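Local coordinates for protein L-tyrosine isonitrile synthase (Pseudomonas aeruginosa, PDB 3E59) that catalyses formation of the isonitrile group on L-tyrosine, taking the carbon from C2 of ribulose 5-phosphate, a step in paerucumarin biosynthesis, at residues A[283-286]-A[291-294]. Sequence-based numbering, arbitrary orientation.
Sequences GVAV and RFVL
Phe292 reaches across to strand 284-286 with one flank of its ring, CD1 lying 3.8 Å from Ala285 CB and 3.5 Å from Val286 O. The methyl and the carbonyl both meet the ring obliquely. A first torsion of -97°, well off the staggered value, accompanies this reach over the neighbouring strand. Leu294 extends from the same sheet face as Ala285: CG is anti to the backbone N (chi1 172°), and CD1 bends over the backbone of the other strand, 3.6 Å from Val284 O and 4.0 Å from Gly283 C. Val286 and Val293 project from the other face, where Val286 packs on Val300 of helix 297-302. The backbones of Val286 and Val293 form a hydrogen-bonded antiparallel pair. Val286 N donates to Val293 O at 2.7 Å and Val293 N returns a bond to Val286 O at 2.9 Å. Phe292 CA adds a CH...O contact to Val286 O, so that oxygen takes one N-H hydrogen bond and, in addition, a weaker C-H...O contact. Beyond the hairpin, Met84 and Leu88 of helix 84-103 touch Phe292, and His316 of strand 313-318 meets its ring edge-to-face. The chemistry is thus divided: paired amides set the register of this hairpin at the sheet margin, while apolar contacts join one face to helix 84-103 and the other to helix 297-302.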
loop_
_atom_site.group_PDB
_atom_site.type_symbol
_atom_site.label_atom_id
_atom_site.label_comp_id
_atom_site.label_asym_id
_atom_site.label_seq_id
_atom_site.Cartn_x
_atom_site.Cartn_y
_atom_site.Cartn_z
ATOM N N GLY A 283 -2.787 0.196 11.189
ATOM C CA GLY A 283 -2.950 -0.793 12.249
ATOM C C GLY A 283 -1.709 -1.019 13.088
ATOM O O GLY A 283 -0.782 -0.199 13.086
ATOM N N VAL A 284 -1.703 -2.130 13.823
ATOM C CA VAL A 284 -0.609 -2.461 14.751
ATOM C C VAL A 284 -0.191 -3.909 14.595
ATOM O O VAL A 284 -1.027 -4.777 14.325
ATOM C CB VAL A 284 -0.968 -2.215 16.254
ATOM C CG1 VAL A 284 -1.139 -0.737 16.551
ATOM C CG2 VAL A 284 -2.207 -3.007 16.677
ATOM N N ALA A 285 1.103 -4.160 14.769
ATOM C CA ALA A 285 1.620 -5.526 14.801
ATOM C C ALA A 285 1.218 -6.146 16.124
ATOM O O ALA A 285 1.233 -5.480 17.158
ATOM C CB ALA A 285 3.139 -5.531 14.634
ATOM N N VAL A 286 0.811 -7.410 16.085
ATOM C CA VAL A 286 0.364 -8.108 17.290
ATOM C C VAL A 286 1.048 -9.459 17.371
ATOM O O VAL A 286 0.962 -10.257 16.437
ATOM C CB VAL A 286 -1.188 -8.322 17.332
ATOM C CG1 VAL A 286 -1.598 -9.038 18.614
ATOM C CG2 VAL A 286 -1.935 -6.999 17.205
ATOM N N ARG A 291 3.299 -15.747 16.821
ATOM C CA ARG A 291 3.331 -15.304 15.437
ATOM C C ARG A 291 2.892 -13.852 15.385
ATOM O O ARG A 291 2.085 -13.406 16.207
ATOM C CB ARG A 291 2.444 -16.186 14.548
ATOM C CG ARG A 291 0.970 -15.796 14.488
ATOM C CD ARG A 291 0.154 -16.831 13.731
ATOM N NE ARG A 291 0.419 -16.812 12.290
ATOM C CZ ARG A 291 -0.478 -16.491 11.355
ATOM N NH1 ARG A 291 -1.723 -16.155 11.691
ATOM N NH2 ARG A 291 -0.123 -16.519 10.077
ATOM N N PHE A 292 3.437 -13.107 14.435
ATOM C CA PHE A 292 3.030 -11.729 14.256
ATOM C C PHE A 292 1.900 -11.616 13.242
ATOM O O PHE A 292 1.952 -12.195 12.154
ATOM C CB PHE A 292 4.213 -10.837 13.884
ATOM C CG PHE A 292 4.816 -10.111 15.057
ATOM C CD1 PHE A 292 4.130 -9.080 15.677
ATOM C CD2 PHE A 292 6.068 -10.469 15.543
ATOM C CE1 PHE A 292 4.683 -8.413 16.777
ATOM C CE2 PHE A 292 6.634 -9.796 16.630
ATOM C CZ PHE A 292 5.942 -8.779 17.247
ATOM N N VAL A 293 0.865 -10.880 13.634
ATOM C CA VAL A 293 -0.309 -10.658 12.801
ATOM C C VAL A 293 -0.545 -9.155 12.832
ATOM O O VAL A 293 -0.205 -8.490 13.816
ATOM C CB VAL A 293 -1.551 -11.446 13.344
ATOM C CG1 VAL A 293 -2.840 -11.005 12.683
ATOM C CG2 VAL A 293 -1.377 -12.930 13.141
ATOM N N LEU A 294 -1.103 -8.624 11.751
ATOM C CA LEU A 294 -1.515 -7.228 11.711
ATOM C C LEU A 294 -3.022 -7.099 12.019
ATOM O O LEU A 294 -3.851 -7.817 11.454
ATOM C CB LEU A 294 -1.152 -6.620 10.357
ATOM C CG LEU A 294 -1.651 -5.214 10.014
ATOM C CD1 LEU A 294 -0.904 -4.157 10.818
ATOM C CD2 LEU A 294 -1.515 -4.979 8.502
#